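Local coordinates for lysyl oxidase (Pichia pastoris, PDB 1W7C), which probably oxidises primary amines, peptidyl lysine among them, to aldehydes with copper and a topaquinone cofactor built from one of its own tyrosines, at residues E9-E14 and R292-G297; E300-M305 and Y399-N404; I341-S346 and R583-S588; S486-V491 and L652-N657. All blocks are in the same frame, centred on the assembly; numbering follows the deposited sequence. Where two conformers were deposited one is given.

Contact 1. Residues E9-E14 and R292-G297; sequences ENVEIE and RWAYDG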
# COMPACT_ATOMS: atom_id res chain seq x y z
N GLU A 9 13.92 6.14 -31.30
CA GLU A 9 15.04 5.39 -30.70
C GLU A 9 15.27 5.70 -29.24
O GLU A 9 14.84 6.76 -28.75
CB GLU A 9 16.32 5.67 -31.52
CG GLU A 9 16.25 5.24 -32.98
CD GLU A 9 16.14 3.74 -33.17
OE1 GLU A 9 16.86 2.99 -32.48
OE2 GLU A 9 15.33 3.31 -34.03
N ASN A 10 15.90 4.77 -28.54
CA ASN A 10 16.29 5.01 -27.16
C ASN A 10 17.27 6.17 -27.13
O ASN A 10 18.16 6.28 -28.00
CB ASN A 10 16.98 3.80 -26.56
CG ASN A 10 16.11 2.56 -26.56
OD1 ASN A 10 14.89 2.64 -26.56
ND2 ASN A 10 16.75 1.40 -26.51
N VAL A 11 17.11 7.03 -26.15
CA VAL A 11 17.93 8.23 -26.04
C VAL A 11 18.99 8.03 -24.99
O VAL A 11 18.71 7.60 -23.89
CB VAL A 11 17.06 9.45 -25.67
CG1 VAL A 11 17.90 10.72 -25.40
CG2 VAL A 11 16.03 9.67 -26.73
N GLU A 12 20.21 8.42 -25.34
CA GLU A 12 21.32 8.48 -24.39
C GLU A 12 21.71 9.93 -24.16
O GLU A 12 21.59 10.78 -25.08
CB GLU A 12 22.51 7.67 -24.93
CG GLU A 12 22.26 6.17 -24.85
CD GLU A 12 23.35 5.37 -25.54
OE1 GLU A 12 24.48 5.30 -25.04
OE2 GLU A 12 23.07 4.82 -26.62
N ILE A 13 22.18 10.21 -22.94
CA ILE A 13 22.59 11.54 -22.54
C ILE A 13 23.94 11.50 -21.88
O ILE A 13 24.45 10.43 -21.53
CB ILE A 13 21.55 12.16 -21.60
CG1 ILE A 13 21.29 11.22 -20.40
CG2 ILE A 13 20.29 12.47 -22.41
CD1 ILE A 13 20.69 11.84 -19.18
N GLU A 14 24.52 12.68 -21.68
CA GLU A 14 25.75 12.81 -20.90
C GLU A 14 25.44 13.30 -19.48
O GLU A 14 24.73 14.30 -19.31
CB GLU A 14 26.74 13.75 -21.64
CG GLU A 14 27.42 13.15 -22.86
CD GLU A 14 28.62 13.95 -23.31
OE1 GLU A 14 28.42 15.03 -23.91
OE2 GLU A 14 29.77 13.51 -23.06
N ARG A 292 10.89 6.62 -22.89
CA ARG A 292 10.78 8.01 -22.41
C ARG A 292 11.70 8.42 -21.26
O ARG A 292 11.56 9.51 -20.71
CB ARG A 292 9.31 8.34 -22.05
CG ARG A 292 8.32 7.92 -23.12
CD ARG A 292 6.98 8.56 -23.08
NE ARG A 292 6.49 8.64 -21.69
CZ ARG A 292 5.88 9.69 -21.16
NH1 ARG A 292 5.50 10.72 -21.92
NH2 ARG A 292 5.66 9.69 -19.84
N TRP A 293 12.63 7.52 -20.91
CA TRP A 293 13.73 7.79 -20.00
C TRP A 293 15.03 7.67 -20.79
O TRP A 293 15.11 6.99 -21.80
CB TRP A 293 13.70 6.84 -18.78
CG TRP A 293 13.68 5.37 -19.11
CD1 TRP A 293 12.58 4.59 -19.30
CD2 TRP A 293 14.82 4.49 -19.23
NE1 TRP A 293 12.95 3.30 -19.59
CE2 TRP A 293 14.31 3.20 -19.56
CE3 TRP A 293 16.21 4.66 -19.16
CZ2 TRP A 293 15.13 2.11 -19.75
CZ3 TRP A 293 17.02 3.56 -19.34
CH2 TRP A 293 16.48 2.30 -19.66
N ALA A 294 16.04 8.38 -20.33
CA ALA A 294 17.36 8.44 -20.97
C ALA A 294 18.44 8.07 -19.97
O ALA A 294 18.21 8.05 -18.76
CB ALA A 294 17.62 9.83 -21.53
N TYR A 295 19.63 7.78 -20.46
CA TYR A 295 20.72 7.37 -19.57
C TYR A 295 22.07 7.61 -20.22
O TYR A 295 22.18 7.73 -21.45
CB TYR A 295 20.60 5.91 -19.15
CG TYR A 295 20.88 4.93 -20.26
CD1 TYR A 295 22.08 4.23 -20.33
CD2 TYR A 295 19.95 4.73 -21.26
CE1 TYR A 295 22.34 3.36 -21.36
CE2 TYR A 295 20.20 3.87 -22.35
CZ TYR A 295 21.40 3.19 -22.39
OH TYR A 295 21.66 2.31 -23.40
N ASP A 296 23.06 7.71 -19.34
CA ASP A 296 24.47 7.74 -19.71
C ASP A 296 25.03 6.37 -19.34
O ASP A 296 25.08 6.02 -18.16
CB ASP A 296 25.18 8.84 -18.90
CG ASP A 296 26.63 8.99 -19.25
OD1 ASP A 296 27.27 7.97 -19.58
OD2 ASP A 296 27.22 10.09 -19.16
N GLY A 297 25.37 5.57 -20.33
CA GLY A 297 25.74 4.18 -20.08
C GLY A 297 27.02 4.02 -19.29
O GLY A 297 27.13 3.12 -18.47
O HOH W 1 19.65 1.83 -25.65
O HOH W 2 14.67 7.05 -24.59
O HOH W 3 17.24 5.35 -23.08
O HOH W 4 25.74 6.55 -23.12

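Contact 2. Residues E300-M305 and Y399-N404; sequences EYFSWM and YCVFEN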
# COMPACT_ATOMS: atom_id res chain seq x y z
N GLU A 300 26.18 5.48 -15.55
CA GLU A 300 24.99 4.99 -14.89
C GLU A 300 24.21 6.16 -14.22
O GLU A 300 23.83 6.14 -13.06
CB GLU A 300 25.30 3.85 -13.87
CG GLU A 300 25.52 2.57 -14.70
CD GLU A 300 25.94 1.42 -13.83
OE1 GLU A 300 25.09 0.57 -13.47
OE2 GLU A 300 27.14 1.42 -13.43
N TYR A 301 23.98 7.16 -15.08
CA TYR A 301 23.16 8.32 -14.75
C TYR A 301 21.88 8.22 -15.56
O TYR A 301 21.93 7.87 -16.75
CB TYR A 301 23.90 9.62 -15.08
CG TYR A 301 23.05 10.85 -14.90
CD1 TYR A 301 22.90 11.44 -13.64
CD2 TYR A 301 22.39 11.43 -15.96
CE1 TYR A 301 22.11 12.55 -13.46
CE2 TYR A 301 21.57 12.54 -15.78
CZ TYR A 301 21.46 13.12 -14.53
OH TYR A 301 20.65 14.22 -14.33
N PHE A 302 20.74 8.45 -14.91
CA PHE A 302 19.42 8.26 -15.49
C PHE A 302 18.61 9.54 -15.38
O PHE A 302 18.74 10.26 -14.40
CB PHE A 302 18.69 7.14 -14.71
CG PHE A 302 19.32 5.82 -14.91
CD1 PHE A 302 20.37 5.41 -14.11
CD2 PHE A 302 18.94 4.99 -15.95
CE1 PHE A 302 21.02 4.21 -14.38
CE2 PHE A 302 19.58 3.81 -16.20
CZ PHE A 302 20.60 3.42 -15.43
N SER A 303 17.86 9.86 -16.44
CA SER A 303 16.93 10.99 -16.46
C SER A 303 15.55 10.52 -16.93
O SER A 303 15.40 9.74 -17.87
CB SER A 303 17.45 12.14 -17.39
OG SER A 303 17.33 11.83 -18.74
N TRP A 304 14.54 11.07 -16.27
CA TRP A 304 13.16 10.83 -16.62
C TRP A 304 12.29 11.95 -16.08
O TRP A 304 12.21 12.14 -14.87
CB TRP A 304 12.67 9.49 -16.08
CG TRP A 304 11.19 9.25 -16.28
CD1 TRP A 304 10.57 8.77 -17.39
CD2 TRP A 304 10.17 9.42 -15.29
NE1 TRP A 304 9.22 8.67 -17.19
CE2 TRP A 304 8.93 9.05 -15.90
CE3 TRP A 304 10.14 9.86 -13.97
CZ2 TRP A 304 7.71 9.13 -15.23
CZ3 TRP A 304 8.92 9.94 -13.34
CH2 TRP A 304 7.74 9.56 -13.94
N MET A 305 11.60 12.66 -16.99
CA MET A 305 10.57 13.62 -16.58
C MET A 305 11.02 14.51 -15.43
O MET A 305 10.29 14.73 -14.48
CB MET A 305 9.25 12.90 -16.26
CG MET A 305 8.77 12.05 -17.39
SD MET A 305 8.43 13.03 -18.89
CE MET A 305 8.68 11.77 -20.10
N TYR A 399 20.09 -5.09 -12.85
CA TYR A 399 18.94 -4.28 -12.51
C TYR A 399 18.26 -3.84 -13.76
O TYR A 399 18.85 -3.86 -14.84
CB TYR A 399 19.28 -3.13 -11.55
CG TYR A 399 20.16 -2.02 -12.11
CD1 TYR A 399 19.60 -0.90 -12.67
CD2 TYR A 399 21.53 -2.08 -12.00
CE1 TYR A 399 20.39 0.16 -13.11
CE2 TYR A 399 22.34 -1.02 -12.43
CZ TYR A 399 21.76 0.10 -12.99
OH TYR A 399 22.53 1.15 -13.42
N CYS A 400 16.99 -3.49 -13.65
CA CYS A 400 16.22 -3.04 -14.80
C CYS A 400 15.57 -1.70 -14.51
O CYS A 400 15.31 -1.35 -13.34
CB CYS A 400 15.14 -4.06 -15.23
SG CYS A 400 13.75 -4.14 -14.07
N VAL A 401 15.30 -0.99 -15.60
CA VAL A 401 14.65 0.29 -15.58
C VAL A 401 13.49 0.28 -16.55
O VAL A 401 13.66 -0.13 -17.70
CB VAL A 401 15.66 1.39 -15.97
CG1 VAL A 401 14.99 2.78 -15.96
CG2 VAL A 401 16.91 1.34 -15.05
N PHE A 402 12.30 0.67 -16.12
CA PHE A 402 11.14 0.68 -16.97
C PHE A 402 10.15 1.75 -16.58
O PHE A 402 10.07 2.16 -15.42
CB PHE A 402 10.43 -0.70 -17.04
CG PHE A 402 9.85 -1.18 -15.73
CD1 PHE A 402 10.64 -1.87 -14.83
CD2 PHE A 402 8.51 -0.97 -15.43
CE1 PHE A 402 10.12 -2.35 -13.64
CE2 PHE A 402 7.98 -1.45 -14.23
CZ PHE A 402 8.78 -2.14 -13.34
N GLU A 403 9.39 2.21 -17.57
CA GLU A 403 8.29 3.12 -17.34
C GLU A 403 6.98 2.33 -17.26
O GLU A 403 6.61 1.60 -18.16
CB GLU A 403 8.20 4.17 -18.43
CG GLU A 403 7.23 5.29 -18.04
CD GLU A 403 7.16 6.42 -19.06
OE1 GLU A 403 7.20 6.15 -20.28
OE2 GLU A 403 7.01 7.58 -18.61
N ASN A 404 6.31 2.42 -16.12
CA ASN A 404 5.00 1.80 -15.98
C ASN A 404 3.90 2.80 -16.32
O ASN A 404 4.13 4.00 -16.23
CB ASN A 404 4.77 1.25 -14.56
CG ASN A 404 3.61 0.28 -14.48
OD1 ASN A 404 3.34 -0.46 -15.46
ND2 ASN A 404 2.93 0.23 -13.32

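Contact 3. Residues I341-S346 and R583-S588; sequences IAEYGS and RIVKNS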
# COMPACT_ATOMS: atom_id res chain seq x y z
N ILE A 341 17.36 -8.30 7.82
CA ILE A 341 17.45 -9.35 8.83
C ILE A 341 16.25 -10.28 8.72
O ILE A 341 15.15 -9.87 8.29
CB ILE A 341 17.59 -8.82 10.28
CG1 ILE A 341 16.39 -7.97 10.66
CG2 ILE A 341 18.93 -8.10 10.40
CD1 ILE A 341 16.32 -7.63 12.17
N ALA A 342 16.47 -11.52 9.11
CA ALA A 342 15.39 -12.48 9.24
C ALA A 342 15.59 -13.20 10.55
O ALA A 342 16.57 -13.96 10.70
CB ALA A 342 15.38 -13.46 8.08
N GLU A 343 14.73 -12.90 11.53
CA GLU A 343 14.91 -13.32 12.89
C GLU A 343 13.76 -14.26 13.29
O GLU A 343 12.60 -13.83 13.32
CB GLU A 343 14.93 -12.10 13.81
CG GLU A 343 15.15 -12.44 15.28
CD GLU A 343 14.98 -11.28 16.22
OE1 GLU A 343 15.38 -11.44 17.39
OE2 GLU A 343 14.37 -10.26 15.82
N TYR A 344 14.09 -15.50 13.59
CA TYR A 344 13.10 -16.56 13.83
C TYR A 344 12.85 -16.78 15.30
O TYR A 344 13.77 -16.62 16.12
CB TYR A 344 13.56 -17.88 13.16
CG TYR A 344 13.51 -17.81 11.66
CD1 TYR A 344 14.42 -17.04 10.94
CD2 TYR A 344 12.51 -18.47 10.91
CE1 TYR A 344 14.35 -16.92 9.59
CE2 TYR A 344 12.44 -18.33 9.55
CZ TYR A 344 13.35 -17.56 8.90
OH TYR A 344 13.26 -17.44 7.54
N GLY A 345 11.60 -17.13 15.62
CA GLY A 345 11.23 -17.60 16.94
C GLY A 345 10.79 -19.04 16.85
O GLY A 345 10.04 -19.39 15.95
N SER A 346 11.21 -19.89 17.80
CA SER A 346 10.92 -21.31 17.67
C SER A 346 11.09 -22.04 18.97
O SER A 346 11.68 -21.53 19.89
CB SER A 346 11.92 -21.90 16.68
OG SER A 346 11.74 -23.29 16.44
N ARG A 583 11.11 -5.02 14.85
CA ARG A 583 11.24 -6.26 15.56
C ARG A 583 10.28 -6.37 16.71
O ARG A 583 10.08 -5.42 17.48
CB ARG A 583 12.65 -6.43 16.14
CG ARG A 583 13.75 -6.72 15.15
CD ARG A 583 15.13 -6.70 15.83
NE ARG A 583 15.29 -7.79 16.76
CZ ARG A 583 16.04 -7.78 17.84
NH1 ARG A 583 16.70 -6.70 18.21
NH2 ARG A 583 16.14 -8.87 18.57
N ILE A 584 9.73 -7.55 16.88
CA ILE A 584 8.99 -7.95 18.10
C ILE A 584 9.94 -8.25 19.24
O ILE A 584 9.77 -7.73 20.34
CB ILE A 584 8.08 -9.14 17.80
CG1 ILE A 584 7.05 -8.76 16.74
CG2 ILE A 584 7.41 -9.63 19.10
CD1 ILE A 584 6.28 -9.92 16.14
N VAL A 585 10.92 -9.10 19.00
CA VAL A 585 11.90 -9.47 20.05
C VAL A 585 12.75 -8.24 20.44
O VAL A 585 13.09 -7.43 19.56
CB VAL A 585 12.78 -10.62 19.52
CG1 VAL A 585 13.95 -10.91 20.48
CG2 VAL A 585 11.92 -11.85 19.24
N LYS A 586 13.08 -8.14 21.72
CA LYS A 586 13.85 -7.03 22.26
C LYS A 586 15.31 -7.38 22.51
O LYS A 586 16.20 -6.56 22.27
CB LYS A 586 13.20 -6.51 23.56
CG LYS A 586 11.66 -6.19 23.38
CD LYS A 586 11.37 -5.30 22.18
CE LYS A 586 9.87 -5.04 21.95
NZ LYS A 586 9.58 -4.69 20.49
N ASN A 587 15.55 -8.56 23.08
CA ASN A 587 16.86 -8.91 23.58
C ASN A 587 17.25 -10.30 23.10
O ASN A 587 17.08 -11.27 23.84
CB ASN A 587 16.85 -8.92 25.14
CG ASN A 587 16.23 -7.66 25.76
OD1 ASN A 587 15.35 -7.72 26.66
ND2 ASN A 587 16.73 -6.52 25.36
N SER A 588 17.81 -10.40 21.91
CA SER A 588 18.19 -11.68 21.32
C SER A 588 19.61 -12.09 21.63
O SER A 588 20.55 -11.33 21.42
CB SER A 588 18.05 -11.61 19.80
OG SER A 588 18.54 -12.80 19.21
O HOH W 5 11.69 -10.39 16.25
O HOH W 6 16.28 -13.80 18.23

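Contact 4. Residues S486-V491 and L652-N657; sequences SFHDHV and LHHLPN. With CU (copper (II) ion), chain C.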
# COMPACT_ATOMS: atom_id res chain seq x y z
N SER A 486 7.43 -21.72 10.73
CA SER A 486 8.12 -20.99 11.78
C SER A 486 7.95 -19.45 11.68
O SER A 486 8.21 -18.83 10.68
CB SER A 486 9.61 -21.33 11.78
OG SER A 486 9.83 -22.62 12.33
N PHE A 487 7.62 -18.86 12.78
CA PHE A 487 7.38 -17.44 12.86
C PHE A 487 8.66 -16.60 12.81
O PHE A 487 9.64 -16.92 13.49
CB PHE A 487 6.71 -17.31 14.21
CG PHE A 487 6.26 -15.94 14.63
CD1 PHE A 487 6.14 -15.65 16.00
CD2 PHE A 487 5.80 -15.01 13.74
CE1 PHE A 487 5.66 -14.43 16.42
CE2 PHE A 487 5.32 -13.77 14.19
CZ PHE A 487 5.27 -13.49 15.51
N HIS A 488 8.69 -15.57 11.97
CA HIS A 488 9.89 -14.75 11.86
C HIS A 488 9.55 -13.33 11.48
O HIS A 488 8.48 -13.05 10.92
CB HIS A 488 10.88 -15.36 10.87
CG HIS A 488 10.31 -15.55 9.50
ND1 HIS A 488 9.45 -16.59 9.20
CD2 HIS A 488 10.43 -14.83 8.35
CE1 HIS A 488 9.07 -16.50 7.94
NE2 HIS A 488 9.66 -15.44 7.39
N ASP A 489 10.46 -12.42 11.81
CA ASP A 489 10.42 -11.06 11.36
C ASP A 489 11.43 -10.84 10.25
O ASP A 489 12.58 -11.27 10.35
CB ASP A 489 10.79 -10.08 12.48
CG ASP A 489 9.66 -9.81 13.44
OD1 ASP A 489 8.47 -10.06 13.08
OD2 ASP A 489 9.90 -9.36 14.57
N HIS A 490 10.99 -10.19 9.19
CA HIS A 490 11.85 -9.56 8.19
C HIS A 490 11.91 -8.08 8.56
O HIS A 490 10.85 -7.47 8.74
CB HIS A 490 11.26 -9.66 6.80
CG HIS A 490 11.09 -11.05 6.29
ND1 HIS A 490 12.08 -11.72 5.61
CD2 HIS A 490 10.00 -11.87 6.28
CE1 HIS A 490 11.62 -12.90 5.23
NE2 HIS A 490 10.36 -13.02 5.63
N VAL A 491 13.10 -7.49 8.63
CA VAL A 491 13.22 -6.05 8.82
C VAL A 491 14.35 -5.54 7.93
O VAL A 491 15.41 -6.18 7.83
CB VAL A 491 13.42 -5.60 10.29
CG1 VAL A 491 13.04 -4.12 10.44
CG2 VAL A 491 12.64 -6.45 11.26
N LEU A 652 8.06 -7.08 8.00
CA LEU A 652 6.94 -8.02 7.94
C LEU A 652 7.06 -8.98 9.12
O LEU A 652 8.13 -9.57 9.33
CB LEU A 652 7.01 -8.85 6.66
CG LEU A 652 7.09 -8.11 5.32
CD1 LEU A 652 7.55 -9.01 4.17
CD2 LEU A 652 5.77 -7.45 4.90
N HIS A 653 5.98 -9.16 9.84
CA HIS A 653 5.86 -10.27 10.78
C HIS A 653 5.24 -11.44 10.02
O HIS A 653 4.04 -11.44 9.72
CB HIS A 653 4.94 -9.92 11.94
CG HIS A 653 5.28 -8.65 12.64
ND1 HIS A 653 6.56 -8.35 13.08
CD2 HIS A 653 4.52 -7.58 12.95
CE1 HIS A 653 6.54 -7.17 13.67
NE2 HIS A 653 5.32 -6.66 13.57
N HIS A 654 6.04 -12.43 9.69
CA HIS A 654 5.63 -13.51 8.78
C HIS A 654 5.33 -14.76 9.60
O HIS A 654 6.21 -15.33 10.22
CB HIS A 654 6.72 -13.76 7.77
CG HIS A 654 6.29 -14.57 6.60
ND1 HIS A 654 7.17 -14.95 5.61
CD2 HIS A 654 5.06 -14.97 6.17
CE1 HIS A 654 6.52 -15.61 4.66
NE2 HIS A 654 5.24 -15.65 4.99
N LEU A 655 4.07 -15.17 9.54
CA LEU A 655 3.54 -16.38 10.16
C LEU A 655 3.00 -17.23 9.00
O LEU A 655 1.81 -17.12 8.61
CB LEU A 655 2.43 -16.03 11.14
CG LEU A 655 1.89 -17.26 11.90
CD1 LEU A 655 2.93 -17.80 12.88
CD2 LEU A 655 0.58 -16.96 12.63
N PRO A 656 3.85 -18.02 8.38
CA PRO A 656 3.44 -18.74 7.18
C PRO A 656 2.25 -19.66 7.40
O PRO A 656 2.11 -20.29 8.42
CB PRO A 656 4.69 -19.51 6.78
CG PRO A 656 5.81 -18.63 7.28
CD PRO A 656 5.30 -18.17 8.61
N ASN A 657 1.41 -19.72 6.38
CA ASN A 657 0.23 -20.57 6.37
C ASN A 657 0.19 -21.35 5.05
O ASN A 657 1.18 -21.41 4.32
CB ASN A 657 -1.04 -19.73 6.66
CG ASN A 657 -1.46 -18.84 5.51
OD1 ASN A 657 -2.23 -19.25 4.64
ND2 ASN A 657 -0.91 -17.60 5.47
CU CU C . 9.17 -14.64 5.60
O HOH W 7 10.20 -16.13 4.34

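Contact 1. Residues E9-E14 and R292-G297
Ile13 N gives its hydrogen to Tyr295 O at 2.9 Å, the one direct hydrogen bond between 9-14 and 292-297; it reaches the oxygen from above the carbonyl plane. Carbon donors add to it: Glu12 CA lies 3.2 Å from the same Tyr295 O, and Ala294 CA faces Val11 O at 3.3 Å. The remaining polar links run through water. One molecule accepts from Val11 N and lies near Trp293 O, a second lies between Val11 O and Trp293 O, a third spans Asn10 ND2 and Tyr295 OH, and a fourth, 2.6 Å from Glu12 OE1, accepts from Gly297 N. Apolar contact follows. With Tyr295 CG between its backbone N and carbonyl carbon (chi1 71°), the ring runs beside Glu12 in the same direction, Glu12 CG resting over one face, toward the rim and 4.3 Å from the centroid, in a CH-pi contact; carboxylate and ring planes differ by only 8°. Val11 CG1 (4.0 Å) and Ile13 CG2 both meet Ala294 CB. Asp296, whose OD2 accepts from Ala15 N and OD1 from Glu299 N, sets its CB 3.2 Å from Ile13 O. The N-terminal segment runs roughly parallel to strand 294-296 and is loosely paired with it. That strand's other neighbour is 301-304, reached by backbone bonds between Ala294 and Ser303, while His276 of the second subunit packs on Ile13 and Ala294.

Contact 2. Residues E300-M305 and Y399-N404
Tyr399 OH donates to Glu300 OE1 at 2.6 Å, meeting the anti side of the carboxylate, which is nearly coplanar with the ring; OE1 therefore sits at the ring edge. The same hydroxyl is also hydrogen-bonded to Thr311 OG1, giving it two polar partners in a buried place. At the far end Trp304 NE1 donates to Glu403 OE2 at 2.8 Å with an N-H...O angle of 160°. The oxygen lies in the indole plane, yet the nitrogen meets it from above the carboxylate, whose plane stands 88° from the ring. With CG anti to the backbone N, Trp304 crosses Glu403 at about a right angle. Glu403 OE2 takes a second donor, Arg292 NH2, in a salt bridge, which probably favours the charged form of this buried acid. Between the two polar ends, Phe302 reaches tip to tip toward two partners: its CZ is 4.0 Å from Tyr399 CE1, and its CE2 is 3.8 Å from Val401 CG2. Strands 301-304 and 399-404 run only 3° from parallel, but their axes stay 10.4 Å apart, so side chains alone meet between two layers. Strand 301-304 pairs with 294-296 and 307-314; strand 391-405, whose Cys400 forms a disulfide with Cys375, pairs with 380-388 and 418-433, and Phe382 of the former abuts both Phe302 and Tyr399.

Contact 3. Residues I341-S346 and R583-S588
The guanidinium of Arg583 has Val585 O over the centre of one face, 3.4 Å above the plane, and Glu343 OE2 at its edge, in plane. Glu343 and Arg583 cross at about a right angle, with carboxylate and guanidinium planes 43° apart, and the arginine grips the acid side-on through two nitrogens. NE donates to Glu343 OE2 at 2.8 Å from above the carboxylate plane. NH2 donates to Glu343 OE1 at 2.9 Å on the syn side, tilted out of the carboxylate plane, so each oxygen has its own donor. Glu343 CG is anti to the backbone N (chi1 -178°) and the chain beyond it is extended, which carries the carboxylate across to the loop, whereas the bend of Arg583 at chi3 (68°) sets NE toward Glu343 OE2. Both oxygens gain a further donor from water: one molecule lies 2.7 Å from Glu343 OE2 and accepts from Val585 N, the other links Glu343 OE1 to Ser588 OG, itself bonded to Ser590 N. The buried acid is thus held by four donors, which probably favours its charged form. Val585 CG1 packs 3.4 Å from Glu343 OE1. Ile341 CD1 lies 4.0 Å from Arg583 CD, crossing the arginine's aliphatic part. Lys530 of the second subunit bonds to Glu343 O, and Asn528 of that subunit holds the backbone at Lys586 and Asn587. The arrangement is a buried, bidentate Glu-Arg salt bridge fastening an irregular loop to strand 329-344, which pairs with strand 488-498, the bearer of two copper ligands; Tyr344 stacks on one, His488.

Contact 4. Residues S486-V491 and L652-N657
His488 NE2, His490 NE2 and His654 ND1 each bind the copper at 2.0 Å, and a water lies at 2.2 Å from it; Tyr438, the topaquinone precursor, also belongs to the site. The three rings cluster round the metal. His490 and His654 meet rim to rim, while the His488 ring stands at 62° to that of His654 and takes His654 CB over one face, 3.7 Å from its centroid. Pro656 CG lies over the centre of the His654 ring. With CG anti to the backbone N (chi1 -165°), His654 lays its ring beside those of His488 and His490; its NE2 bonds to Asp660 OD1. His488 ND1 donates to Ser486 O at 3.0 Å in the ring plane, which, with the copper bond, helps fix the turn of that ring. Behind the ligands the backbones pair: His488 and His654 form a hydrogen-bonded antiparallel pair with bonds both ways, as do His490 and Leu652. On the reverse face, where Asp489 and His653 form a non-hydrogen-bonded antiparallel pair, His653 ND1 donates to Asp489 OD1 at 2.6 Å from above the carboxylate plane; Asp489 OD2 accepts from Ile584 N, and His653 NE2 bonds to Asn550 O of the second subunit. This three-histidine site is that of copper amine oxidases. Strand 488-498 carries two ligands and runs between strand 329-344 on one flank and 642-654, bearing the third, on the other.

From the N terminus, contact 1 brings the N-terminal segment 9-14 to strand 294-296, closing a loop of 277 residues. Contact 2 opens just afterwards on the next strand, 301-304, and closes at 399-404; strands 294-296 and 301-304 are neighbours in the sheet. Contact 3 opens inside that second loop, at 341-346, and crosses contact 2. Contact 4, opening at 486-491, begins within the loop of contact 3 and ends beyond it, so these two also cross, their centres about 10 Å apart. Contacts 1 and 2 lie opposite contacts 3 and 4 about the chain's centre, and all four touch the second subunit.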